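Side-chain contacts in putative capsid protein of prophage (Escherichia coli CFT073, PDB 3BQW), which probably forms part of a phage head shell, as a putative prophage-encoded capsid protein of the phage major capsid protein E family: residues A[100-105]-A[117-122]; A[131-136]-A[311-316]; A[265-268]-A[272-275]. One frame throughout, in Å; residues are numbered along the deposited sequence.

Contact 1 of 3, residues A[100-105]-A[117-122]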
ATOM      1  N   MET A 100      17.337  20.263  -8.637  1.00 35.73           N
ATOM      2  CA  MET A 100      16.578  20.294  -9.874  1.00 37.14           C
ATOM      3  C   MET A 100      15.453  21.283  -9.667  1.00 39.70           C
ATOM      4  O   MET A 100      14.705  21.160  -8.703  1.00 39.90           O
ATOM      5  CB  MET A 100      16.015  18.911 -10.162  1.00 37.08           C
ATOM      6  CG  MET A 100      15.424  18.719 -11.541  1.00 36.77           C
ATOM      7  SD  MET A 100      14.662  17.086 -11.714  1.00 34.81           S
ATOM      8  CE  MET A 100      16.106  16.098 -11.391  1.00 38.08           C
ATOM      9  N   ARG A 101      15.361  22.290 -10.501  1.00 42.26           N
ATOM     10  CA  ARG A 101      14.178  23.087 -10.516  1.00 44.45           C
ATOM     11  C   ARG A 101      13.173  22.771 -11.570  1.00 46.39           C
ATOM     12  O   ARG A 101      13.460  22.422 -12.676  1.00 45.63           O
ATOM     13  CB  ARG A 101      14.465  24.551 -10.475  1.00 44.61           C
ATOM     14  CG  ARG A 101      15.346  24.986 -11.505  1.00 46.34           C
ATOM     15  CD  ARG A 101      15.036  26.365 -11.923  1.00 49.59           C
ATOM     16  NE  ARG A 101      16.238  26.941 -12.498  1.00 51.36           N
ATOM     17  CZ  ARG A 101      16.258  27.666 -13.601  1.00 53.01           C
ATOM     18  NH1 ARG A 101      15.129  27.910 -14.235  1.00 54.86           N
ATOM     19  NH2 ARG A 101      17.404  28.148 -14.062  1.00 52.38           N
ATOM     20  N   MET A 102      11.943  22.900 -11.169  1.00 49.02           N
ATOM     21  CA  MET A 102      10.851  22.630 -12.038  1.00 51.37           C
ATOM     22  C   MET A 102      10.684  23.771 -12.998  1.00 53.02           C
ATOM     23  O   MET A 102      10.980  24.887 -12.692  1.00 53.10           O
ATOM     24  CB  MET A 102       9.623  22.352 -11.206  1.00 51.75           C
ATOM     25  CG  MET A 102       9.968  21.643  -9.853  1.00 52.35           C
ATOM     26  SD  MET A 102      11.051  20.194  -9.890  1.00 52.92           S
ATOM     27  CE  MET A 102       9.815  19.037  -9.508  1.00 53.68           C
ATOM     28  N   ALA A 103      10.295  23.456 -14.210  1.00 55.59           N
ATOM     29  CA  ALA A 103       8.929  23.168 -14.503  1.00 57.41           C
ATOM     30  C   ALA A 103       8.099  24.270 -13.823  1.00 59.39           C
ATOM     31  O   ALA A 103       7.331  24.031 -12.907  1.00 60.03           O
ATOM     32  CB  ALA A 103       8.585  21.801 -14.001  1.00 57.22           C
ATOM     33  N   GLY A 104       8.271  25.491 -14.291  1.00 61.01           N
ATOM     34  CA  GLY A 104       7.449  26.580 -13.842  1.00 62.16           C
ATOM     35  C   GLY A 104       7.906  26.917 -12.451  1.00 63.43           C
ATOM     36  O   GLY A 104       7.366  26.412 -11.474  1.00 63.72           O
ATOM     37  N   GLU A 105       8.937  27.741 -12.380  1.00 64.51           N
ATOM     38  CA  GLU A 105       9.585  28.052 -11.131  1.00 65.37           C
ATOM     39  C   GLU A 105      10.899  28.776 -11.270  1.00 65.85           C
ATOM     40  O   GLU A 105      11.532  28.790 -12.291  1.00 65.51           O
ATOM     41  CB  GLU A 105       9.858  26.812 -10.316  1.00 65.43           C
ATOM     42  CG  GLU A 105      11.174  26.906  -9.682  1.00 65.53           C
ATOM     43  CD  GLU A 105      11.398  25.877  -8.638  1.00 66.51           C
ATOM     44  OE1 GLU A 105      10.722  24.840  -8.667  1.00 67.41           O
ATOM     45  OE2 GLU A 105      12.269  26.113  -7.782  1.00 69.14           O
ATOM     46  N   ARG A 117      18.121  24.339   1.679  1.00 32.33           N
ATOM     47  CA  ARG A 117      17.940  23.339   2.733  1.00 32.39           C
ATOM     48  C   ARG A 117      16.478  22.906   2.747  1.00 30.89           C
ATOM     49  O   ARG A 117      16.193  21.714   2.810  1.00 29.84           O
ATOM     50  CB  ARG A 117      18.384  23.849   4.115  1.00 32.52           C
ATOM     51  CG  ARG A 117      19.873  23.602   4.435  1.00 34.05           C
ATOM     52  CD  ARG A 117      20.304  24.204   5.797  1.00 34.95           C
ATOM     53  NE  ARG A 117      19.533  23.639   6.917  1.00 38.03           N
ATOM     54  CZ  ARG A 117      18.474  24.208   7.499  1.00 39.07           C
ATOM     55  NH1 ARG A 117      18.053  25.413   7.136  1.00 40.86           N
ATOM     56  NH2 ARG A 117      17.856  23.583   8.496  1.00 38.74           N
ATOM     57  N   MET A 118      15.573  23.880   2.638  1.00 30.08           N
ATOM     58  CA  MET A 118      14.133  23.616   2.627  1.00 30.12           C
ATOM     59  C   MET A 118      13.741  22.691   1.494  1.00 28.44           C
ATOM     60  O   MET A 118      12.943  21.793   1.693  1.00 27.68           O
ATOM     61  CB  MET A 118      13.314  24.904   2.465  1.00 30.33           C
ATOM     62  CG  MET A 118      13.447  25.926   3.574  1.00 34.82           C
ATOM     63  SD  MET A 118      12.840  25.424   5.162  1.00 38.93           S
ATOM     64  CE  MET A 118      11.697  24.076   4.665  1.00 36.48           C
ATOM     65  N   ARG A 119      14.277  22.942   0.302  1.00 27.67           N
ATOM     66  CA  ARG A 119      14.055  22.064  -0.849  1.00 27.56           C
ATOM     67  C   ARG A 119      14.508  20.638  -0.587  1.00 26.24           C
ATOM     68  O   ARG A 119      13.825  19.690  -0.971  1.00 26.88           O
ATOM     69  CB  ARG A 119      14.791  22.566  -2.087  1.00 28.25           C
ATOM     70  CG  ARG A 119      14.286  23.884  -2.619  1.00 31.17           C
ATOM     71  CD  ARG A 119      12.870  23.786  -3.182  1.00 36.26           C
ATOM     72  NE  ARG A 119      12.710  22.739  -4.201  1.00 38.10           N
ATOM     73  CZ  ARG A 119      13.063  22.854  -5.481  1.00 39.65           C
ATOM     74  NH1 ARG A 119      13.656  23.947  -5.935  1.00 42.81           N
ATOM     75  NH2 ARG A 119      12.842  21.854  -6.311  1.00 40.84           N
ATOM     76  N   LEU A 120      15.674  20.480   0.027  1.00 25.04           N
ATOM     77  CA  LEU A 120      16.195  19.140   0.334  1.00 24.22           C
ATOM     78  C   LEU A 120      15.390  18.445   1.414  1.00 23.11           C
ATOM     79  O   LEU A 120      15.151  17.239   1.322  1.00 22.24           O
ATOM     80  CB  LEU A 120      17.663  19.208   0.735  1.00 24.27           C
ATOM     81  CG  LEU A 120      18.601  19.695  -0.379  1.00 25.90           C
ATOM     82  CD1 LEU A 120      20.001  19.856   0.152  1.00 27.43           C
ATOM     83  CD2 LEU A 120      18.574  18.772  -1.549  1.00 25.29           C
ATOM     84  N   ILE A 121      14.963  19.214   2.426  1.00 22.41           N
ATOM     85  CA  ILE A 121      14.199  18.690   3.541  1.00 22.62           C
ATOM     86  C   ILE A 121      12.850  18.182   3.049  1.00 23.12           C
ATOM     87  O   ILE A 121      12.484  17.032   3.320  1.00 23.31           O
ATOM     88  CB  ILE A 121      14.013  19.731   4.669  1.00 23.32           C
ATOM     89  CG1 ILE A 121      15.334  19.923   5.433  1.00 22.44           C
ATOM     90  CG2 ILE A 121      12.899  19.302   5.630  1.00 23.13           C
ATOM     91  CD1 ILE A 121      15.414  21.207   6.209  1.00 22.92           C
ATOM     92  N   THR A 122      12.147  19.016   2.289  1.00 22.94           N
ATOM     93  CA  THR A 122      10.827  18.688   1.784  1.00 23.17           C
ATOM     94  C   THR A 122      10.910  17.568   0.753  1.00 24.00           C
ATOM     95  O   THR A 122      10.028  16.683   0.693  1.00 23.51           O
ATOM     96  CB  THR A 122      10.132  19.922   1.169  1.00 23.88           C
ATOM     97  OG1 THR A 122      10.991  20.562   0.216  1.00 23.30           O
ATOM     98  CG2 THR A 122       9.727  20.957   2.265  1.00 21.68           C
TER
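R119 reaches from helix 113-146 to the 100-105 loop and is held there by two groups, one on each terminal nitrogen. NH2 of R119 donates to the carbonyl O of M100 at 3.1 Å, a bond bent at the hydrogen (139°), with the oxygen lying 27° out of the guanidinium plane. NH1 of R119 forms a salt bridge with OE2 of E105 at 3.2 Å; carboxylate and guanidinium planes are turned 49° apart, so this pair is not the flat two-pronged kind. R119 gets there by leaving the helix with CG beside its backbone N and then bending twice, at chi2 and chi3. The E105 carboxylate also faces its own loop, where OE1 of E105 accepts a weak bond from the backbone N of M102 at 3.4 Å. One acid thereby links the loop to itself and to the helix, although E105 is poorly ordered and its grip is probably loose. Beyond the polar atoms, packing is thin: SD of M102 comes to 4.3 Å from NH2 of R119, and the R119 side chain touches L110 in the chain that leads into the helix. The contact lies on the surface, far from the chain centre. Helix 113-146 turns other side chains to the body of the protein, with I121 and T122 meeting helix 10-17 and R117 paired with E327 and touching N317 of strand 314-319.

Contact 2 of 3, residues A[131-136]-A[311-316]; sequences AIKARV and NMFYPK
I132 and F313 make a small apolar contact between helix 113-146 and the chain near the start of strand 314-319, joining the long helix to an edge of the five-stranded mixed sheet. The methyl CG2 of I132 meets the rim of the F313 ring, lying close to the ring plane, 3.9 Å from CE1, and it is thus the phenyl edge that takes the isoleucine; CD1 of I132 follows at 4.2 Å from CD1 of F313. The two side chains run past one another in opposite directions. One face of the ring is covered by CB of M312, its neighbour in sequence, 3.8 Å above the plane. CG2 of I132 is the branch anti to the backbone N, which turns it to the ring, while CG1 lies beside that N (chi1 -67°). K133 adds a looser touch: its extended chain brings CE to 4.5 Å from CZ of F313. The ammonium goes further, NZ bonding to the backbone carbonyls of E24 in helix 23-26 and F27 just after it. Around the pair, S333 of strand 327-338 touches both I132 and F313, and L17 of helix 10-17 also meets the phenylalanine. A long helix packed by its side chains against a β-sheet is consistent with the HK97-like capsid fold, in which a long spine helix packs on the sheet of the peripheral domain.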
ATOM      1  N   ALA A 131       7.991   5.948   0.838  1.00 23.44           N
ATOM      2  CA  ALA A 131       8.504   4.671   1.297  1.00 23.37           C
ATOM      3  C   ALA A 131       7.576   4.020   2.328  1.00 23.71           C
ATOM      4  O   ALA A 131       7.442   2.792   2.362  1.00 23.60           O
ATOM      5  CB  ALA A 131       9.886   4.839   1.874  1.00 23.07           C
ATOM      6  N   ILE A 132       6.989   4.840   3.203  1.00 23.17           N
ATOM      7  CA  ILE A 132       6.041   4.363   4.187  1.00 22.83           C
ATOM      8  C   ILE A 132       4.786   3.870   3.471  1.00 22.89           C
ATOM      9  O   ILE A 132       4.254   2.832   3.839  1.00 23.08           O
ATOM     10  CB  ILE A 132       5.702   5.452   5.257  1.00 22.55           C
ATOM     11  CG1 ILE A 132       6.940   5.759   6.131  1.00 22.84           C
ATOM     12  CG2 ILE A 132       4.549   5.011   6.179  1.00 21.74           C
ATOM     13  CD1 ILE A 132       6.976   7.236   6.699  1.00 22.97           C
ATOM     14  N   LYS A 133       4.312   4.613   2.461  1.00 22.66           N
ATOM     15  CA  LYS A 133       3.106   4.228   1.728  1.00 22.71           C
ATOM     16  C   LYS A 133       3.319   2.961   0.874  1.00 23.06           C
ATOM     17  O   LYS A 133       2.386   2.194   0.670  1.00 23.08           O
ATOM     18  CB  LYS A 133       2.583   5.371   0.862  1.00 22.99           C
ATOM     19  CG  LYS A 133       1.930   6.462   1.668  1.00 22.33           C
ATOM     20  CD  LYS A 133       1.150   7.412   0.867  1.00 23.59           C
ATOM     21  CE  LYS A 133       0.485   8.491   1.771  1.00 23.18           C
ATOM     22  NZ  LYS A 133      -0.006   9.641   0.941  1.00 23.95           N
ATOM     23  N   ALA A 134       4.544   2.786   0.391  1.00 22.90           N
ATOM     24  CA  ALA A 134       4.983   1.616  -0.337  1.00 23.66           C
ATOM     25  C   ALA A 134       4.989   0.369   0.539  1.00 24.16           C
ATOM     26  O   ALA A 134       4.514  -0.676   0.121  1.00 24.01           O
ATOM     27  CB  ALA A 134       6.374   1.861  -0.920  1.00 23.56           C
ATOM     28  N   ARG A 135       5.510   0.477   1.760  1.00 25.29           N
ATOM     29  CA  ARG A 135       5.413  -0.625   2.724  1.00 25.11           C
ATOM     30  C   ARG A 135       3.966  -0.967   3.024  1.00 24.30           C
ATOM     31  O   ARG A 135       3.605  -2.128   3.081  1.00 25.62           O
ATOM     32  CB  ARG A 135       6.171  -0.304   4.018  1.00 26.08           C
ATOM     33  CG  ARG A 135       5.894  -1.292   5.203  1.00 27.67           C
ATOM     34  CD  ARG A 135       6.802  -2.454   5.152  1.00 36.14           C
ATOM     35  NE  ARG A 135       8.159  -1.946   5.166  1.00 40.97           N
ATOM     36  CZ  ARG A 135       9.242  -2.603   4.769  1.00 45.59           C
ATOM     37  NH1 ARG A 135       9.166  -3.872   4.324  1.00 47.96           N
ATOM     38  NH2 ARG A 135      10.423  -1.966   4.834  1.00 45.67           N
ATOM     39  N   VAL A 136       3.136   0.038   3.225  1.00 23.62           N
ATOM     40  CA  VAL A 136       1.736  -0.194   3.466  1.00 23.46           C
ATOM     41  C   VAL A 136       1.057  -0.922   2.294  1.00 23.65           C
ATOM     42  O   VAL A 136       0.235  -1.814   2.527  1.00 24.31           O
ATOM     43  CB  VAL A 136       0.993   1.122   3.810  1.00 23.37           C
ATOM     44  CG1 VAL A 136      -0.505   0.917   3.860  1.00 22.18           C
ATOM     45  CG2 VAL A 136       1.470   1.666   5.134  1.00 23.56           C
ATOM     46  N   ASN A 311      -0.492   9.992  15.736  1.00 27.93           N
ATOM     47  CA  ASN A 311      -0.128  10.544  14.431  1.00 26.61           C
ATOM     48  C   ASN A 311       0.165   9.455  13.409  1.00 25.53           C
ATOM     49  O   ASN A 311       0.796   8.457  13.750  1.00 24.76           O
ATOM     50  CB  ASN A 311       1.148  11.394  14.588  1.00 27.11           C
ATOM     51  CG  ASN A 311       0.864  12.883  14.684  1.00 27.47           C
ATOM     52  OD1 ASN A 311       0.126  13.432  13.866  1.00 29.59           O
ATOM     53  ND2 ASN A 311       1.454  13.541  15.680  1.00 24.58           N
ATOM     54  N   MET A 312      -0.265   9.660  12.161  1.00 24.72           N
ATOM     55  CA  MET A 312       0.147   8.803  11.050  1.00 24.23           C
ATOM     56  C   MET A 312       1.664   8.912  10.875  1.00 24.55           C
ATOM     57  O   MET A 312       2.382   7.910  10.830  1.00 23.38           O
ATOM     58  CB  MET A 312      -0.553   9.189   9.752  1.00 24.36           C
ATOM     59  CG  MET A 312      -2.100   9.092   9.763  1.00 24.86           C
ATOM     60  SD  MET A 312      -2.798   9.399   8.124  1.00 22.68           S
ATOM     61  CE  MET A 312      -2.369  11.108   7.930  1.00 30.33           C
ATOM     62  N   PHE A 313       2.131  10.156  10.828  1.00 25.50           N
ATOM     63  CA  PHE A 313       3.529  10.504  10.549  1.00 26.01           C
ATOM     64  C   PHE A 313       4.027  11.496  11.562  1.00 26.10           C
ATOM     65  O   PHE A 313       3.275  12.350  12.029  1.00 27.33           O
ATOM     66  CB  PHE A 313       3.669  11.149   9.157  1.00 26.74           C
ATOM     67  CG  PHE A 313       2.966  10.390   8.075  1.00 26.95           C
ATOM     68  CD1 PHE A 313       3.361   9.090   7.759  1.00 26.61           C
ATOM     69  CD2 PHE A 313       1.914  10.970   7.374  1.00 27.30           C
ATOM     70  CE1 PHE A 313       2.704   8.363   6.760  1.00 27.46           C
ATOM     71  CE2 PHE A 313       1.250  10.264   6.379  1.00 27.56           C
ATOM     72  CZ  PHE A 313       1.637   8.958   6.069  1.00 27.23           C
ATOM     73  N   TYR A 314       5.309  11.399  11.870  1.00 25.85           N
ATOM     74  CA  TYR A 314       5.967  12.349  12.740  1.00 25.80           C
ATOM     75  C   TYR A 314       7.364  12.640  12.183  1.00 25.51           C
ATOM     76  O   TYR A 314       8.276  11.832  12.332  1.00 23.91           O
ATOM     77  CB  TYR A 314       6.047  11.815  14.161  1.00 25.37           C
ATOM     78  CG  TYR A 314       6.523  12.825  15.135  1.00 26.15           C
ATOM     79  CD1 TYR A 314       5.621  13.677  15.775  1.00 26.64           C
ATOM     80  CD2 TYR A 314       7.882  12.944  15.435  1.00 24.87           C
ATOM     81  CE1 TYR A 314       6.076  14.634  16.668  1.00 26.39           C
ATOM     82  CE2 TYR A 314       8.324  13.867  16.327  1.00 25.46           C
ATOM     83  CZ  TYR A 314       7.424  14.710  16.938  1.00 25.78           C
ATOM     84  OH  TYR A 314       7.879  15.632  17.835  1.00 27.06           O
ATOM     85  N   PRO A 315       7.510  13.793  11.518  1.00 26.15           N
ATOM     86  CA  PRO A 315       8.758  14.216  10.914  1.00 26.63           C
ATOM     87  C   PRO A 315       9.658  14.964  11.885  1.00 26.85           C
ATOM     88  O   PRO A 315       9.175  15.667  12.779  1.00 27.47           O
ATOM     89  CB  PRO A 315       8.283  15.105   9.769  1.00 27.04           C
ATOM     90  CG  PRO A 315       7.072  15.782  10.330  1.00 27.72           C
ATOM     91  CD  PRO A 315       6.430  14.758  11.249  1.00 26.87           C
ATOM     92  N   LYS A 316      10.964  14.760  11.743  1.00 26.93           N
ATOM     93  CA  LYS A 316      11.959  15.399  12.599  1.00 26.85           C
ATOM     94  C   LYS A 316      13.063  15.891  11.711  1.00 25.97           C
ATOM     95  O   LYS A 316      13.430  15.208  10.773  1.00 25.20           O
ATOM     96  CB  LYS A 316      12.588  14.399  13.583  1.00 26.83           C
ATOM     97  CG  LYS A 316      11.637  13.720  14.547  1.00 28.19           C
ATOM     98  CD  LYS A 316      12.351  12.629  15.390  1.00 28.02           C
ATOM     99  CE  LYS A 316      13.313  13.205  16.458  1.00 29.03           C
ATOM    100  NZ  LYS A 316      12.642  14.138  17.416  1.00 30.52           N
TER

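Contact 3 of 3, residues A[265-268]-A[272-275]; sequences KYTD and TEKY
K265, near the end of strand 257-267, enters the β-hairpin that this strand forms with 273-275, and lies alongside Y275, their side chains pointing the same way. CE of K265 comes to 3.7 Å from CE1 of Y275, while the backbones also approach, CA of K265 standing 3.1 Å from the carbonyl O of K274 as a CA-H...O contact. Y266 and K274 form the antiparallel hydrogen-bonded pair: Y266 N donates to K274 O at 2.9 Å, and K274 N returns the bond to Y266 O at 2.8 Å. With chi1 at 62°, CG of Y266 lies between the backbone N and the carbonyl carbon, and this carries the ring across K274, whose CB sits over one ring face, 4.0 Å from the centroid, in a CH-pi contact. Further partners of the ring are F276 and W138, the latter on helix 113-146. T267 pairs with E273 at a non-hydrogen-bonded position, both side chains turned to the face opposite Y266 and K274; CA of T267 also approaches the carbonyl O of T272. D268 begins the turn. Its carboxylate leans to K274, OD2 of D268 lying 3.5 Å from CE of K274, but NZ stays beyond salt-bridge range, so any attraction is probably weak. Just beyond the strand ends, a further backbone bond runs from D268 N to T272 O, 3.0 Å long and nearly straight at 161°.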
ATOM      1  N   LYS A 265       5.536  -1.000  -8.743  1.00 35.07           N
ATOM      2  CA  LYS A 265       6.738  -1.653  -8.260  1.00 37.16           C
ATOM      3  C   LYS A 265       7.282  -0.957  -7.019  1.00 37.58           C
ATOM      4  O   LYS A 265       6.977   0.207  -6.736  1.00 36.66           O
ATOM      5  CB  LYS A 265       7.817  -1.669  -9.345  1.00 37.31           C
ATOM      6  CG  LYS A 265       7.393  -2.300 -10.664  1.00 39.05           C
ATOM      7  CD  LYS A 265       8.565  -2.356 -11.613  1.00 40.51           C
ATOM      8  CE  LYS A 265       8.131  -2.354 -13.100  1.00 45.62           C
ATOM      9  NZ  LYS A 265       7.828  -0.967 -13.647  1.00 47.06           N
ATOM     10  N   TYR A 266       8.090  -1.690  -6.277  1.00 39.37           N
ATOM     11  CA  TYR A 266       8.851  -1.109  -5.187  1.00 41.55           C
ATOM     12  C   TYR A 266      10.271  -1.618  -5.273  1.00 43.51           C
ATOM     13  O   TYR A 266      10.559  -2.597  -5.972  1.00 43.05           O
ATOM     14  CB  TYR A 266       8.248  -1.476  -3.820  1.00 41.47           C
ATOM     15  CG  TYR A 266       8.242  -2.957  -3.529  1.00 41.27           C
ATOM     16  CD1 TYR A 266       9.276  -3.563  -2.804  1.00 41.26           C
ATOM     17  CD2 TYR A 266       7.214  -3.755  -3.988  1.00 41.90           C
ATOM     18  CE1 TYR A 266       9.266  -4.927  -2.545  1.00 41.26           C
ATOM     19  CE2 TYR A 266       7.192  -5.123  -3.739  1.00 42.29           C
ATOM     20  CZ  TYR A 266       8.214  -5.703  -3.015  1.00 42.16           C
ATOM     21  OH  TYR A 266       8.164  -7.064  -2.808  1.00 42.27           O
ATOM     22  N   THR A 267      11.157  -0.954  -4.546  1.00 46.47           N
ATOM     23  CA  THR A 267      12.512  -1.455  -4.383  1.00 48.89           C
ATOM     24  C   THR A 267      12.665  -2.016  -2.962  1.00 51.05           C
ATOM     25  O   THR A 267      12.158  -1.429  -1.992  1.00 50.96           O
ATOM     26  CB  THR A 267      13.525  -0.379  -4.726  1.00 49.06           C
ATOM     27  OG1 THR A 267      13.525  -0.184  -6.155  1.00 49.25           O
ATOM     28  CG2 THR A 267      14.915  -0.774  -4.264  1.00 49.61           C
ATOM     29  N   ASP A 268      13.297  -3.190  -2.856  1.00 53.66           N
ATOM     30  CA  ASP A 268      13.503  -3.836  -1.544  1.00 55.78           C
ATOM     31  C   ASP A 268      14.891  -3.491  -0.951  1.00 57.21           C
ATOM     32  O   ASP A 268      15.702  -2.809  -1.601  1.00 57.43           O
ATOM     33  CB  ASP A 268      13.259  -5.357  -1.619  1.00 55.96           C
ATOM     34  CG  ASP A 268      14.238  -6.085  -2.541  1.00 57.08           C
ATOM     35  OD1 ASP A 268      15.048  -5.427  -3.231  1.00 58.84           O
ATOM     36  OD2 ASP A 268      14.186  -7.338  -2.575  1.00 58.60           O
ATOM     37  N   THR A 272      16.608  -4.078  -5.187  1.00 56.39           N
ATOM     38  CA  THR A 272      16.044  -4.729  -6.369  1.00 55.14           C
ATOM     39  C   THR A 272      14.541  -4.384  -6.563  1.00 53.40           C
ATOM     40  O   THR A 272      13.773  -4.271  -5.599  1.00 52.78           O
ATOM     41  CB  THR A 272      16.312  -6.273  -6.357  1.00 55.28           C
ATOM     42  OG1 THR A 272      15.453  -6.939  -7.294  1.00 55.99           O
ATOM     43  CG2 THR A 272      16.110  -6.870  -4.982  1.00 55.72           C
ATOM     44  N   GLU A 273      14.173  -4.192  -7.833  1.00 51.34           N
ATOM     45  CA  GLU A 273      12.811  -3.851  -8.256  1.00 49.92           C
ATOM     46  C   GLU A 273      11.894  -5.068  -8.216  1.00 47.58           C
ATOM     47  O   GLU A 273      12.200  -6.090  -8.809  1.00 47.12           O
ATOM     48  CB  GLU A 273      12.815  -3.346  -9.703  1.00 49.90           C
ATOM     49  CG  GLU A 273      12.556  -1.885  -9.889  1.00 51.13           C
ATOM     50  CD  GLU A 273      12.833  -1.433 -11.328  1.00 51.54           C
ATOM     51  OE1 GLU A 273      12.406  -2.124 -12.285  1.00 52.91           O
ATOM     52  OE2 GLU A 273      13.490  -0.381 -11.493  1.00 53.57           O
ATOM     53  N   LYS A 274      10.746  -4.932  -7.568  1.00 45.17           N
ATOM     54  CA  LYS A 274       9.766  -6.010  -7.522  1.00 43.45           C
ATOM     55  C   LYS A 274       8.380  -5.463  -7.778  1.00 41.19           C
ATOM     56  O   LYS A 274       8.113  -4.290  -7.506  1.00 40.48           O
ATOM     57  CB  LYS A 274       9.781  -6.662  -6.151  1.00 43.80           C
ATOM     58  CG  LYS A 274      11.119  -7.229  -5.754  1.00 45.34           C
ATOM     59  CD  LYS A 274      10.947  -8.361  -4.742  1.00 48.55           C
ATOM     60  CE  LYS A 274      12.173  -9.283  -4.691  1.00 49.68           C
ATOM     61  NZ  LYS A 274      12.607  -9.746  -6.044  1.00 50.65           N
ATOM     62  N   TYR A 275       7.503  -6.317  -8.295  1.00 38.58           N
ATOM     63  CA  TYR A 275       6.091  -5.969  -8.431  1.00 36.78           C
ATOM     64  C   TYR A 275       5.375  -6.172  -7.113  1.00 34.69           C
ATOM     65  O   TYR A 275       5.611  -7.139  -6.401  1.00 34.66           O
ATOM     66  CB  TYR A 275       5.404  -6.838  -9.478  1.00 37.48           C
ATOM     67  CG  TYR A 275       5.806  -6.537 -10.893  1.00 37.36           C
ATOM     68  CD1 TYR A 275       5.311  -5.420 -11.550  1.00 38.26           C
ATOM     69  CD2 TYR A 275       6.671  -7.377 -11.574  1.00 38.62           C
ATOM     70  CE1 TYR A 275       5.681  -5.139 -12.851  1.00 38.74           C
ATOM     71  CE2 TYR A 275       7.045  -7.118 -12.867  1.00 37.36           C
ATOM     72  CZ  TYR A 275       6.558  -6.007 -13.501  1.00 39.41           C
ATOM     73  OH  TYR A 275       6.943  -5.765 -14.805  1.00 40.29           O
TER

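Along the chain, contact 1 comes first. Contact 2 then spans from helix 113-146 to strand 314-319, and contact 3 falls within that span. Contacts 1 and 2 use the same helix, 113-146, with centres about 21 Å apart. Contact 3 belongs to the seven-stranded mixed sheet, contact 2 to the five-stranded one; their centres are about 18 Å apart and their nearest atoms about 5 Å. Contacts 1 and 3 are the most distant, at about 26 Å between centres. Helix 113-146 also meets contact 3 through W138. It thus runs from the outlying loop past one sheet to the hairpin of the other, consistent with the spine helix of an HK97-like capsid subunit.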